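Local structure of conserved protein (Methanosarcina mazei, 2NR4) at residues 55-60 / 135-140; 31-36 / 47-52; 89-94 / 169-174; 183-188 / 206-211. The protein is of unknown function but binds flavin mononucleotide (FMN) as a flavoprotein of the DUF447 family. All blocks are in the same frame, centred on the assembly; numbering follows the deposited sequence.

Contact 1: residues 55-60 / 135-140; sequences RPFVRL and VADLVP. With FMN (flavin mononucleotide), chain C.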
# COMPACT_ATOMS: atom_id res chain seq x y z
N ARG A 55 13.23 19.56 -1.22
CA ARG A 55 13.23 18.82 -2.46
C ARG A 55 13.30 17.32 -2.13
O ARG A 55 13.95 16.94 -1.14
CB ARG A 55 14.42 19.18 -3.37
CG ARG A 55 14.42 20.64 -3.87
CD ARG A 55 15.47 20.86 -4.99
NE ARG A 55 15.60 22.31 -5.27
CZ ARG A 55 14.80 22.96 -6.10
NH1 ARG A 55 13.81 22.31 -6.73
NH2 ARG A 55 14.95 24.26 -6.29
N PRO A 56 12.65 16.48 -2.95
CA PRO A 56 12.82 15.04 -2.76
C PRO A 56 14.24 14.66 -3.06
O PRO A 56 14.95 15.43 -3.77
CB PRO A 56 11.90 14.40 -3.79
CG PRO A 56 11.39 15.48 -4.66
CD PRO A 56 11.75 16.81 -4.07
N PHE A 57 14.67 13.52 -2.52
CA PHE A 57 16.01 13.00 -2.79
C PHE A 57 16.05 11.47 -2.79
O PHE A 57 15.09 10.80 -2.37
CB PHE A 57 17.04 13.52 -1.82
CG PHE A 57 16.83 13.11 -0.37
CD1 PHE A 57 17.55 12.06 0.16
CD2 PHE A 57 15.98 13.85 0.45
CE1 PHE A 57 17.38 11.69 1.50
CE2 PHE A 57 15.81 13.50 1.81
CZ PHE A 57 16.51 12.44 2.32
N VAL A 58 17.16 10.94 -3.30
CA VAL A 58 17.33 9.48 -3.37
C VAL A 58 18.65 9.11 -2.76
O VAL A 58 19.59 9.89 -2.77
CB VAL A 58 17.24 8.87 -4.85
CG1 VAL A 58 15.88 8.91 -5.39
CG2 VAL A 58 18.25 9.54 -5.82
N ARG A 59 18.71 7.89 -2.20
CA ARG A 59 19.96 7.38 -1.68
C ARG A 59 20.14 6.12 -2.48
O ARG A 59 19.34 5.18 -2.35
CB ARG A 59 19.86 7.01 -0.18
CG ARG A 59 19.52 8.13 0.77
CD ARG A 59 19.89 7.76 2.25
NE ARG A 59 19.53 8.83 3.21
CZ ARG A 59 20.38 9.73 3.72
NH1 ARG A 59 21.67 9.69 3.42
NH2 ARG A 59 19.94 10.66 4.56
N LEU A 60 21.12 6.12 -3.37
CA LEU A 60 21.36 4.96 -4.21
C LEU A 60 22.60 4.18 -3.73
O LEU A 60 23.68 4.74 -3.55
CB LEU A 60 21.55 5.39 -5.66
CG LEU A 60 20.61 6.44 -6.25
CD1 LEU A 60 21.17 6.96 -7.56
CD2 LEU A 60 19.26 5.80 -6.50
N VAL A 135 23.93 10.12 -2.72
CA VAL A 135 22.70 10.88 -2.48
C VAL A 135 22.61 11.96 -3.57
O VAL A 135 23.64 12.54 -3.96
CB VAL A 135 22.69 11.48 -1.09
CG1 VAL A 135 21.39 12.24 -0.83
CG2 VAL A 135 22.88 10.38 -0.05
N ALA A 136 21.41 12.15 -4.07
CA ALA A 136 21.07 13.22 -5.03
C ALA A 136 19.72 13.83 -4.71
O ALA A 136 18.77 13.11 -4.40
CB ALA A 136 21.05 12.65 -6.46
N ASP A 137 19.62 15.15 -4.80
CA ASP A 137 18.30 15.79 -4.75
C ASP A 137 17.68 15.74 -6.14
O ASP A 137 18.42 15.52 -7.13
CB ASP A 137 18.43 17.23 -4.24
CG ASP A 137 19.19 17.29 -2.94
OD1 ASP A 137 18.78 16.58 -1.99
OD2 ASP A 137 20.22 18.01 -2.84
N LEU A 138 16.37 15.93 -6.22
CA LEU A 138 15.61 15.76 -7.44
C LEU A 138 14.81 16.99 -7.82
O LEU A 138 14.00 17.49 -7.02
CB LEU A 138 14.64 14.59 -7.31
CG LEU A 138 15.28 13.21 -7.02
CD1 LEU A 138 14.19 12.19 -6.86
CD2 LEU A 138 16.26 12.77 -8.12
N VAL A 139 15.00 17.44 -9.05
CA VAL A 139 14.28 18.61 -9.57
C VAL A 139 13.38 18.14 -10.75
O VAL A 139 13.90 17.62 -11.74
CB VAL A 139 15.29 19.69 -10.07
CG1 VAL A 139 14.51 20.90 -10.57
CG2 VAL A 139 16.31 20.06 -8.96
N PRO A 140 12.03 18.25 -10.63
CA PRO A 140 11.14 17.67 -11.65
C PRO A 140 11.24 18.45 -12.95
O PRO A 140 11.39 19.69 -12.92
CB PRO A 140 9.74 17.84 -11.06
CG PRO A 140 9.86 18.67 -9.88
CD PRO A 140 11.29 18.92 -9.54
N1 FMN C . 18.23 0.57 -3.80
C2 FMN C . 18.76 1.84 -3.66
O2 FMN C . 19.91 2.05 -4.04
N3 FMN C . 18.01 2.84 -3.07
C4 FMN C . 16.72 2.59 -2.64
O4 FMN C . 15.97 3.50 -2.32
C4A FMN C . 16.18 1.31 -2.80
N5 FMN C . 14.89 1.03 -2.37
C5A FMN C . 14.35 -0.23 -2.54
C6 FMN C . 13.04 -0.49 -2.11
C7 FMN C . 12.48 -1.75 -2.28
C7M FMN C . 11.10 -2.01 -1.75
C8 FMN C . 13.26 -2.77 -2.87
C8M FMN C . 12.67 -4.09 -3.22
C9 FMN C . 14.57 -2.52 -3.29
C9A FMN C . 15.11 -1.23 -3.13
N10 FMN C . 16.42 -0.95 -3.55
C10 FMN C . 16.95 0.31 -3.38
C1' FMN C . 17.30 -2.06 -4.04
C2' FMN C . 17.30 -2.04 -5.56
O2' FMN C . 15.98 -2.04 -6.03
C3' FMN C . 17.97 -3.30 -6.05
O3' FMN C . 19.32 -3.30 -5.60
C4' FMN C . 17.88 -3.43 -7.57
O4' FMN C . 18.27 -4.75 -7.86
C5' FMN C . 18.78 -2.42 -8.30
O5' FMN C . 18.94 -2.79 -9.65
P FMN C . 19.72 -1.91 -10.77
O1P FMN C . 21.16 -2.44 -10.77
O2P FMN C . 19.73 -0.43 -10.32
O3P FMN C . 19.06 -2.21 -12.12
O HOH W 1 16.59 17.48 -0.56
O HOH W 2 12.61 19.71 -6.33

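Contact 2: residues 31-36 / 47-52; sequences SEIIAS and IGIVMK. With FMN (flavin mononucleotide), chain C.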
# COMPACT_ATOMS: atom_id res chain seq x y z
N SER A 31 8.57 7.11 -0.60
CA SER A 31 7.59 6.58 -1.55
C SER A 31 8.33 5.49 -2.34
O SER A 31 9.34 5.77 -2.97
CB SER A 31 7.12 7.71 -2.49
OG SER A 31 6.41 8.75 -1.79
N GLU A 32 7.82 4.26 -2.31
CA GLU A 32 8.49 3.13 -2.98
C GLU A 32 7.98 3.05 -4.40
O GLU A 32 6.82 2.64 -4.67
CB GLU A 32 8.25 1.81 -2.24
CG GLU A 32 8.59 1.86 -0.71
CD GLU A 32 10.08 1.96 -0.40
OE1 GLU A 32 10.93 1.88 -1.35
OE2 GLU A 32 10.41 2.15 0.81
N ILE A 33 8.87 3.43 -5.33
CA ILE A 33 8.51 3.49 -6.74
C ILE A 33 9.48 2.63 -7.55
O ILE A 33 10.43 2.08 -7.02
CB ILE A 33 8.48 4.94 -7.24
CG1 ILE A 33 9.75 5.73 -6.85
CG2 ILE A 33 7.18 5.65 -6.67
CD1 ILE A 33 10.97 5.46 -7.71
N ILE A 34 9.25 2.51 -8.85
CA ILE A 34 10.29 1.90 -9.67
C ILE A 34 10.96 3.04 -10.45
O ILE A 34 10.31 3.79 -11.15
CB ILE A 34 9.68 0.87 -10.60
CG1 ILE A 34 9.15 -0.30 -9.73
CG2 ILE A 34 10.73 0.42 -11.67
CD1 ILE A 34 8.23 -1.19 -10.45
N ALA A 35 12.26 3.15 -10.32
CA ALA A 35 12.98 4.24 -10.97
C ALA A 35 13.42 3.78 -12.34
O ALA A 35 14.04 2.72 -12.44
CB ALA A 35 14.18 4.57 -10.16
N SER A 36 13.14 4.58 -13.38
CA SER A 36 13.68 4.26 -14.74
C SER A 36 14.86 5.18 -15.01
O SER A 36 14.81 6.38 -14.70
CB SER A 36 12.62 4.41 -15.84
OG SER A 36 11.90 5.63 -15.75
N ILE A 47 13.26 1.85 -6.00
CA ILE A 47 14.01 2.87 -5.30
C ILE A 47 13.03 3.63 -4.45
O ILE A 47 11.90 3.85 -4.87
CB ILE A 47 14.64 3.87 -6.32
CG1 ILE A 47 15.66 3.16 -7.23
CG2 ILE A 47 15.28 5.04 -5.63
CD1 ILE A 47 17.00 2.90 -6.55
N GLY A 48 13.45 4.04 -3.26
CA GLY A 48 12.59 4.89 -2.41
C GLY A 48 12.94 6.35 -2.66
O GLY A 48 14.11 6.73 -2.58
N ILE A 49 11.99 7.17 -3.06
CA ILE A 49 12.22 8.62 -3.14
C ILE A 49 11.77 9.22 -1.79
O ILE A 49 10.63 8.94 -1.34
CB ILE A 49 11.44 9.21 -4.30
CG1 ILE A 49 12.08 8.70 -5.64
CG2 ILE A 49 11.39 10.76 -4.23
CD1 ILE A 49 11.36 9.11 -6.82
N VAL A 50 12.67 10.01 -1.18
CA VAL A 50 12.49 10.55 0.17
C VAL A 50 12.04 11.99 0.10
O VAL A 50 12.67 12.82 -0.60
CB VAL A 50 13.77 10.46 1.00
CG1 VAL A 50 13.48 10.75 2.51
CG2 VAL A 50 14.51 9.12 0.77
N MET A 51 10.97 12.31 0.84
CA MET A 51 10.51 13.68 0.90
C MET A 51 10.35 14.05 2.37
O MET A 51 9.55 13.43 3.08
CB MET A 51 9.20 13.83 0.13
CG MET A 51 8.55 15.17 0.26
SD MET A 51 9.18 16.20 -1.08
CE MET A 51 8.08 15.55 -2.32
N LYS A 52 11.13 15.03 2.84
CA LYS A 52 11.01 15.47 4.22
C LYS A 52 11.05 16.99 4.37
O LYS A 52 11.82 17.51 5.16
CB LYS A 52 12.05 14.80 5.14
CG LYS A 52 13.48 14.73 4.60
CD LYS A 52 14.50 14.28 5.66
CE LYS A 52 14.50 12.75 5.87
NZ LYS A 52 15.54 12.35 6.86
N1 FMN C . 18.23 0.57 -3.80
C2 FMN C . 18.76 1.84 -3.66
O2 FMN C . 19.91 2.05 -4.04
N3 FMN C . 18.01 2.84 -3.07
C4 FMN C . 16.72 2.59 -2.64
O4 FMN C . 15.97 3.50 -2.32
C4A FMN C . 16.18 1.31 -2.80
N5 FMN C . 14.89 1.03 -2.37
C5A FMN C . 14.35 -0.23 -2.54
C6 FMN C . 13.04 -0.49 -2.11
C7 FMN C . 12.48 -1.75 -2.28
C7M FMN C . 11.10 -2.01 -1.75
C8 FMN C . 13.26 -2.77 -2.87
C8M FMN C . 12.67 -4.09 -3.22
C9 FMN C . 14.57 -2.52 -3.29
C9A FMN C . 15.11 -1.23 -3.13
N10 FMN C . 16.42 -0.95 -3.55
C10 FMN C . 16.95 0.31 -3.38
C1' FMN C . 17.30 -2.06 -4.04
C2' FMN C . 17.30 -2.04 -5.56
O2' FMN C . 15.98 -2.04 -6.03
C3' FMN C . 17.97 -3.30 -6.05
O3' FMN C . 19.32 -3.30 -5.60
C4' FMN C . 17.88 -3.43 -7.57
O4' FMN C . 18.27 -4.75 -7.86
C5' FMN C . 18.78 -2.42 -8.30
O5' FMN C . 18.94 -2.79 -9.65
P FMN C . 19.72 -1.91 -10.77
O1P FMN C . 21.16 -2.44 -10.77
O2P FMN C . 19.73 -0.43 -10.32
O3P FMN C . 19.06 -2.21 -12.12
O HOH W 3 8.33 10.62 -1.50

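Contact 3: residues 89-94 / 169-174; sequences RSTFSD and HATRYQ. With FMN (flavin mononucleotide), chain C.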
# COMPACT_ATOMS: atom_id res chain seq x y z
N ARG A 89 10.08 -8.29 -10.82
CA ARG A 89 10.83 -8.38 -12.08
C ARG A 89 11.88 -7.28 -12.19
O ARG A 89 13.00 -7.53 -12.62
CB ARG A 89 9.88 -8.30 -13.27
CG ARG A 89 9.02 -9.57 -13.43
CD ARG A 89 8.27 -9.58 -14.75
NE ARG A 89 9.20 -9.34 -15.86
CZ ARG A 89 9.07 -8.37 -16.77
NH1 ARG A 89 8.03 -7.54 -16.76
NH2 ARG A 89 10.01 -8.25 -17.71
N SER A 90 11.51 -6.04 -11.82
CA SER A 90 12.51 -4.97 -11.91
C SER A 90 13.62 -5.13 -10.87
O SER A 90 14.71 -4.58 -11.00
CB SER A 90 11.86 -3.60 -11.80
OG SER A 90 11.35 -3.43 -10.51
N THR A 91 13.36 -5.86 -9.79
CA THR A 91 14.39 -6.06 -8.78
C THR A 91 15.41 -7.09 -9.20
O THR A 91 16.60 -6.89 -9.01
CB THR A 91 13.79 -6.54 -7.43
OG1 THR A 91 12.88 -5.57 -6.95
CG2 THR A 91 14.90 -6.80 -6.38
N PHE A 92 14.94 -8.21 -9.74
CA PHE A 92 15.79 -9.38 -9.96
C PHE A 92 16.10 -9.65 -11.41
O PHE A 92 16.84 -10.61 -11.71
CB PHE A 92 15.15 -10.63 -9.35
CG PHE A 92 15.02 -10.56 -7.85
CD1 PHE A 92 16.15 -10.63 -7.03
CD2 PHE A 92 13.77 -10.40 -7.27
CE1 PHE A 92 16.02 -10.52 -5.64
CE2 PHE A 92 13.65 -10.30 -5.90
CZ PHE A 92 14.76 -10.37 -5.09
N SER A 93 15.56 -8.83 -12.30
CA SER A 93 15.73 -9.03 -13.74
C SER A 93 15.95 -7.72 -14.45
O SER A 93 16.06 -6.67 -13.83
CB SER A 93 14.50 -9.71 -14.35
OG SER A 93 14.18 -10.91 -13.68
N ASP A 94 16.05 -7.81 -15.77
CA ASP A 94 16.11 -6.65 -16.64
C ASP A 94 14.76 -6.57 -17.34
O ASP A 94 14.33 -7.53 -18.00
CB ASP A 94 17.22 -6.81 -17.69
CG ASP A 94 18.60 -7.09 -17.09
OD1 ASP A 94 19.44 -6.16 -17.05
OD2 ASP A 94 18.87 -8.25 -16.68
N HIS A 169 14.15 -8.30 1.82
CA HIS A 169 14.90 -9.39 2.48
C HIS A 169 15.63 -10.32 1.51
O HIS A 169 16.75 -10.75 1.80
CB HIS A 169 14.00 -10.13 3.47
CG HIS A 169 13.50 -9.24 4.56
ND1 HIS A 169 14.32 -8.39 5.28
CD2 HIS A 169 12.24 -9.03 5.03
CE1 HIS A 169 13.60 -7.72 6.16
NE2 HIS A 169 12.34 -8.07 6.02
N ALA A 170 15.02 -10.62 0.37
CA ALA A 170 15.70 -11.38 -0.65
C ALA A 170 16.99 -10.71 -1.13
O ALA A 170 17.98 -11.40 -1.36
CB ALA A 170 14.75 -11.71 -1.83
N THR A 171 16.99 -9.39 -1.31
CA THR A 171 18.22 -8.70 -1.72
C THR A 171 19.28 -8.77 -0.62
O THR A 171 20.50 -8.84 -0.90
CB THR A 171 18.01 -7.22 -2.18
OG1 THR A 171 17.64 -6.40 -1.07
CG2 THR A 171 16.97 -7.09 -3.29
N ARG A 172 18.82 -8.73 0.63
CA ARG A 172 19.71 -8.85 1.77
C ARG A 172 20.27 -10.25 1.93
O ARG A 172 21.44 -10.40 2.32
CB ARG A 172 19.01 -8.39 3.04
CG ARG A 172 18.99 -6.90 3.07
CD ARG A 172 18.13 -6.43 4.18
NE ARG A 172 18.06 -4.98 4.16
CZ ARG A 172 17.20 -4.29 4.90
NH1 ARG A 172 16.35 -4.91 5.71
NH2 ARG A 172 17.21 -2.97 4.83
N TYR A 173 19.47 -11.26 1.60
CA TYR A 173 19.94 -12.63 1.56
C TYR A 173 21.04 -12.83 0.53
O TYR A 173 21.96 -13.64 0.72
CB TYR A 173 18.82 -13.62 1.30
CG TYR A 173 19.36 -15.01 1.24
CD1 TYR A 173 19.75 -15.67 2.41
CD2 TYR A 173 19.54 -15.67 0.02
CE1 TYR A 173 20.29 -16.95 2.36
CE2 TYR A 173 20.08 -16.95 -0.04
CZ TYR A 173 20.45 -17.58 1.14
OH TYR A 173 20.98 -18.84 1.08
N GLN A 174 20.93 -12.13 -0.59
CA GLN A 174 21.97 -12.12 -1.61
C GLN A 174 23.20 -11.38 -1.10
O GLN A 174 24.33 -11.74 -1.48
CB GLN A 174 21.46 -11.48 -2.91
CG GLN A 174 20.40 -12.28 -3.66
CD GLN A 174 19.90 -11.55 -4.92
OE1 GLN A 174 19.73 -12.17 -5.97
NE2 GLN A 174 19.68 -10.24 -4.80
N1 FMN C . 18.23 0.57 -3.80
C2 FMN C . 18.76 1.84 -3.66
O2 FMN C . 19.91 2.05 -4.04
N3 FMN C . 18.01 2.84 -3.07
C4 FMN C . 16.72 2.59 -2.64
O4 FMN C . 15.97 3.50 -2.32
C4A FMN C . 16.18 1.31 -2.80
N5 FMN C . 14.89 1.03 -2.37
C5A FMN C . 14.35 -0.23 -2.54
C6 FMN C . 13.04 -0.49 -2.11
C7 FMN C . 12.48 -1.75 -2.28
C7M FMN C . 11.10 -2.01 -1.75
C8 FMN C . 13.26 -2.77 -2.87
C8M FMN C . 12.67 -4.09 -3.22
C9 FMN C . 14.57 -2.52 -3.29
C9A FMN C . 15.11 -1.23 -3.13
N10 FMN C . 16.42 -0.95 -3.55
C10 FMN C . 16.95 0.31 -3.38
C1' FMN C . 17.30 -2.06 -4.04
C2' FMN C . 17.30 -2.04 -5.56
O2' FMN C . 15.98 -2.04 -6.03
C3' FMN C . 17.97 -3.30 -6.05
O3' FMN C . 19.32 -3.30 -5.60
C4' FMN C . 17.88 -3.43 -7.57
O4' FMN C . 18.27 -4.75 -7.86
C5' FMN C . 18.78 -2.42 -8.30
O5' FMN C . 18.94 -2.79 -9.65
P FMN C . 19.72 -1.91 -10.77
O1P FMN C . 21.16 -2.44 -10.77
O2P FMN C . 19.73 -0.43 -10.32
O3P FMN C . 19.06 -2.21 -12.12

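Contact 4: residues 183-188 / 206-211; sequences ELIRHY and LIYEAL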
# COMPACT_ATOMS: atom_id res chain seq x y z
N GLU A 183 14.04 -17.24 6.38
CA GLU A 183 12.99 -17.43 7.36
C GLU A 183 11.97 -16.28 7.32
O GLU A 183 10.75 -16.50 7.47
CB GLU A 183 13.64 -17.51 8.75
CG GLU A 183 12.72 -17.92 9.90
CD GLU A 183 13.29 -17.52 11.26
OE1 GLU A 183 13.93 -16.44 11.34
OE2 GLU A 183 13.09 -18.27 12.25
N LEU A 184 12.46 -15.05 7.15
CA LEU A 184 11.58 -13.91 6.94
C LEU A 184 10.82 -14.00 5.61
O LEU A 184 9.64 -13.68 5.55
CB LEU A 184 12.36 -12.60 7.02
CG LEU A 184 12.49 -12.02 8.43
CD1 LEU A 184 13.54 -10.91 8.46
CD2 LEU A 184 11.14 -11.51 8.93
N ILE A 185 11.49 -14.46 4.56
CA ILE A 185 10.84 -14.60 3.25
C ILE A 185 9.72 -15.63 3.33
O ILE A 185 8.67 -15.44 2.75
CB ILE A 185 11.86 -14.91 2.13
CG1 ILE A 185 12.81 -13.74 1.97
CG2 ILE A 185 11.18 -15.26 0.78
CD1 ILE A 185 14.00 -14.07 1.12
N ARG A 186 9.93 -16.70 4.10
CA ARG A 186 8.88 -17.72 4.25
C ARG A 186 7.64 -17.17 4.96
O ARG A 186 6.52 -17.50 4.57
CB ARG A 186 9.40 -18.97 4.98
CG ARG A 186 10.76 -19.41 4.55
CD ARG A 186 10.81 -19.81 3.09
NE ARG A 186 12.16 -20.23 2.68
CZ ARG A 186 12.92 -21.13 3.32
NH1 ARG A 186 12.49 -21.69 4.45
NH2 ARG A 186 14.12 -21.45 2.84
N HIS A 187 7.85 -16.35 5.99
CA HIS A 187 6.76 -15.69 6.70
C HIS A 187 6.03 -14.75 5.75
O HIS A 187 4.80 -14.72 5.72
CB HIS A 187 7.29 -14.93 7.94
CG HIS A 187 6.35 -13.88 8.47
ND1 HIS A 187 5.24 -14.18 9.23
CD2 HIS A 187 6.37 -12.53 8.36
CE1 HIS A 187 4.60 -13.06 9.54
NE2 HIS A 187 5.27 -12.05 9.03
N TYR A 188 6.77 -13.98 4.95
CA TYR A 188 6.05 -13.12 4.00
C TYR A 188 5.33 -13.91 2.89
O TYR A 188 4.25 -13.51 2.45
CB TYR A 188 6.97 -12.03 3.45
CG TYR A 188 7.26 -11.00 4.50
CD1 TYR A 188 6.23 -10.22 5.03
CD2 TYR A 188 8.54 -10.83 4.98
CE1 TYR A 188 6.48 -9.27 6.03
CE2 TYR A 188 8.81 -9.87 5.98
CZ TYR A 188 7.78 -9.11 6.49
OH TYR A 188 8.02 -8.17 7.48
N LEU A 206 8.30 -15.70 -8.28
CA LEU A 206 9.45 -15.08 -8.92
C LEU A 206 10.61 -14.81 -7.97
O LEU A 206 11.78 -14.91 -8.38
CB LEU A 206 9.05 -13.82 -9.70
CG LEU A 206 8.12 -13.99 -10.91
CD1 LEU A 206 7.95 -12.62 -11.55
CD2 LEU A 206 8.67 -14.98 -11.96
N ILE A 207 10.30 -14.43 -6.73
CA ILE A 207 11.35 -14.22 -5.71
C ILE A 207 12.13 -15.52 -5.43
O ILE A 207 13.38 -15.51 -5.36
CB ILE A 207 10.80 -13.60 -4.37
CG1 ILE A 207 10.39 -12.14 -4.61
CG2 ILE A 207 11.88 -13.60 -3.31
CD1 ILE A 207 9.48 -11.49 -3.54
N TYR A 208 11.37 -16.60 -5.26
CA TYR A 208 11.90 -17.95 -5.03
C TYR A 208 12.80 -18.41 -6.18
O TYR A 208 13.97 -18.78 -5.95
CB TYR A 208 10.75 -18.92 -4.78
CG TYR A 208 10.28 -18.92 -3.35
CD1 TYR A 208 9.76 -17.77 -2.76
CD2 TYR A 208 10.35 -20.07 -2.58
CE1 TYR A 208 9.33 -17.77 -1.45
CE2 TYR A 208 9.91 -20.08 -1.25
CZ TYR A 208 9.41 -18.92 -0.69
OH TYR A 208 8.98 -18.92 0.63
N GLU A 209 12.27 -18.36 -7.41
CA GLU A 209 13.06 -18.62 -8.63
C GLU A 209 14.34 -17.78 -8.70
O GLU A 209 15.39 -18.30 -9.08
CB GLU A 209 12.23 -18.39 -9.90
CG GLU A 209 11.05 -19.32 -10.08
CD GLU A 209 10.15 -18.91 -11.25
OE1 GLU A 209 10.58 -18.11 -12.12
OE2 GLU A 209 9.00 -19.40 -11.30
N ALA A 210 14.26 -16.50 -8.36
CA ALA A 210 15.44 -15.63 -8.37
C ALA A 210 16.49 -16.08 -7.36
O ALA A 210 17.69 -15.87 -7.57
CB ALA A 210 15.05 -14.18 -8.10
N LEU A 211 16.05 -16.68 -6.26
CA LEU A 211 16.99 -17.12 -5.23
C LEU A 211 17.44 -18.57 -5.41
O LEU A 211 18.10 -19.14 -4.53
CB LEU A 211 16.42 -16.91 -3.83
CG LEU A 211 16.20 -15.48 -3.32
CD1 LEU A 211 15.60 -15.51 -1.91
CD2 LEU A 211 17.49 -14.69 -3.32

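Contact 1: residues 55-60 / 135-140
Strands 57-61 and 133-145 are antiparallel neighbours in the six-stranded barrel that carries FMN, and this contact is their ladder. V58 and A136 form a hydrogen-bonded pair: V58 N meets A136 O at 2.9 Å, nearly along the C=O axis, while A136 N returns a longer bond of 3.2 Å to V58 O, in the carbonyl plane. The bond of 2.9 Å from L138 N to P56 O is less regular, because N-H...O bends to 141° and the donor stands above the carbonyl plane. F57 with D137 and R59 with V135 are the non-hydrogen-bonded pairs, their side chains on one face. There CG of F57 takes the crowded position between backbone N and carbonyl carbon (chi1 64°), which lays the ring alongside V135, with CD1 4.0 Å from V135 CG1. The extended R59 chain flanks the same valine from its other branch, NH1 lying 3.7 Å from V135 CG2, and R59 NE sits at the edge of the F57 ring. D137 faces two ways: OD2 takes a salt bridge from R128 and a bond from N126, while OD1 receives a water that also donates to R55 O. On the reverse face V58 and L138 cross at about a right angle, V58 CG1 meeting L138 CD1 at 4.0 Å. At the R59-V135 end of the ladder, R59 O accepts FMN N3 at 2.8 Å and 164°, so main chain, not the arginine head, reads the flavin's imide. The closed antiparallel sheet and this flavin contact are consistent with an FMN-binding split barrel.

Contact 2: residues 31-36 / 47-52
I47 lies on the hairpin of strands 29-37 and 43-51 in the FMN-binding barrel, its side chain wedged between the partner strand and the flavin. Its CB is 3.9 Å from A35 CB. CG1, anti to the carbonyl carbon (chi1 -64°), comes closer still, 3.6 Å from A35 CB. The other branch, CG2, turns to the cofactor and lies 3.7 Å from FMN O4, and a further bend at chi2 (-77°) sets the tip CD1 3.5 Å from FMN C2. An alanine here has no CG1, CG2 or CD1, and would probably leave the pyrimidine end of the flavin and A35 less well packed. The backbone beneath is regular: I33 and I47 exchange two hydrogen bonds, I47 N to I33 O being 3.0 Å, and S31 and I49 exchange two more. On the same face as I47, I33 and I49 cross obliquely, I33 CG1 meeting I49 CD1 at 3.7 Å, and V155 of the second subunit packs on S31 and I33. E32 and G48 form the non-hydrogen-bonded pair next to the flavin: E32 OE1 is 3.3 Å from FMN C6, and G48 N donates to FMN O4 at 2.7 Å, almost straight at 174°.

Contact 3: residues 89-94 / 169-174
Two threonines cross at about a right angle and a phenylalanine ring offers its edge to an amide, where helix 84-92 of the barrel-containing N-terminal part touches helix 158-176 of the C-terminal helical part. T91 and T171 touch by their methyls alone, CG2 to CG2 at 3.7 Å. Both hydroxyls turn back into their own helices, T91 OG1 to F87 O and T171 OG1 to V168 O, so the methyls are what they present to each other. In T91 this follows from CG2 being anti to the backbone N. The same methyl also lies over the centre of the F92 ring, 3.6 Å above its plane, so the neighbouring residue braces one face of the aromatic group. F92, with CG anti to the carbonyl carbon (chi1 -64°), sends its ring across to the other helix: CZ lies 3.5 Å from A170 CB, obliquely to the ring. The extended Q174 chain brings NE2 to the ring edge, near the plane, 3.8 Å from F92 CE1, with ring and amide planes 73° apart. A210 of helix 198-210 also packs on F92. An alanine here lacks the ring that meets A170 CB and the Q174 amide, and the join between the helices would probably be weaker. T91 also serves the cofactor, its backbone O accepting FMN O4' at 2.9 Å. The contact is van der Waals in kind, so between these two segments the fit comes from shape, with I207 of helix 198-210 packing on both F92 and A170, whereas the flavin's ribityl chain is held by a directed polar bond.

Contact 4: residues 183-188 / 206-211
Y208 lays its ring past I185, the two side chains sliding by each other in opposite directions until Y208 CE1 stands 3.8 Å from I185 CG2. The phenol oxygen then reaches R186 along its aliphatic part: Y208 OH is 3.2 Å from R186 CD, against 4.0 Å from that oxygen to R186 NE. A bend at chi2 (-62°) turns the arginine chain, and its guanidinium plane ends 43° from the phenol ring. I185 has a second branch, and its CD1 meets L211 CD1 tip to tip at 3.7 Å. These residues join helices 179-195 and 198-210, which with 158-176 make the helical C-terminal part of the protein; the two short segments run nearly antiparallel, 158° apart, with a wide axis separation of 12.0 Å. At that spacing the side chains must span most of the gap, and I185 CG2 and I207 CG2 only just meet at 4.5 Å. T167 and A170 of helix 158-176 pack on I207. Helix 84-92 approaches as well, with V88 on I207 and F92 on A210. Y188 turns its ring from this join and packs on A162 and E165 of helix 158-176 and on Y188 of the second subunit.

Overall arrangement
From the N terminus, contact 2 closes first, a short hairpin between strands 29-37 and 43-51. The next strand, 57-61, opens contact 1, a loop of 74 residues that ends on strand 133-145 in the same barrel; the two contacts adjoin, F57 O being 2.8 Å from V50 N. Contact 3 starts within that loop, at 89-94, and ends beyond it at 169-174, so contacts 1 and 3 cross, tying the barrel part to the C-terminal helices. Contact 4 follows in series, pairing the last two helices, and touches contact 3 where A170 CB lies 3.7 Å from I207 CG2. FMN is shared by contacts 1, 2 and 3.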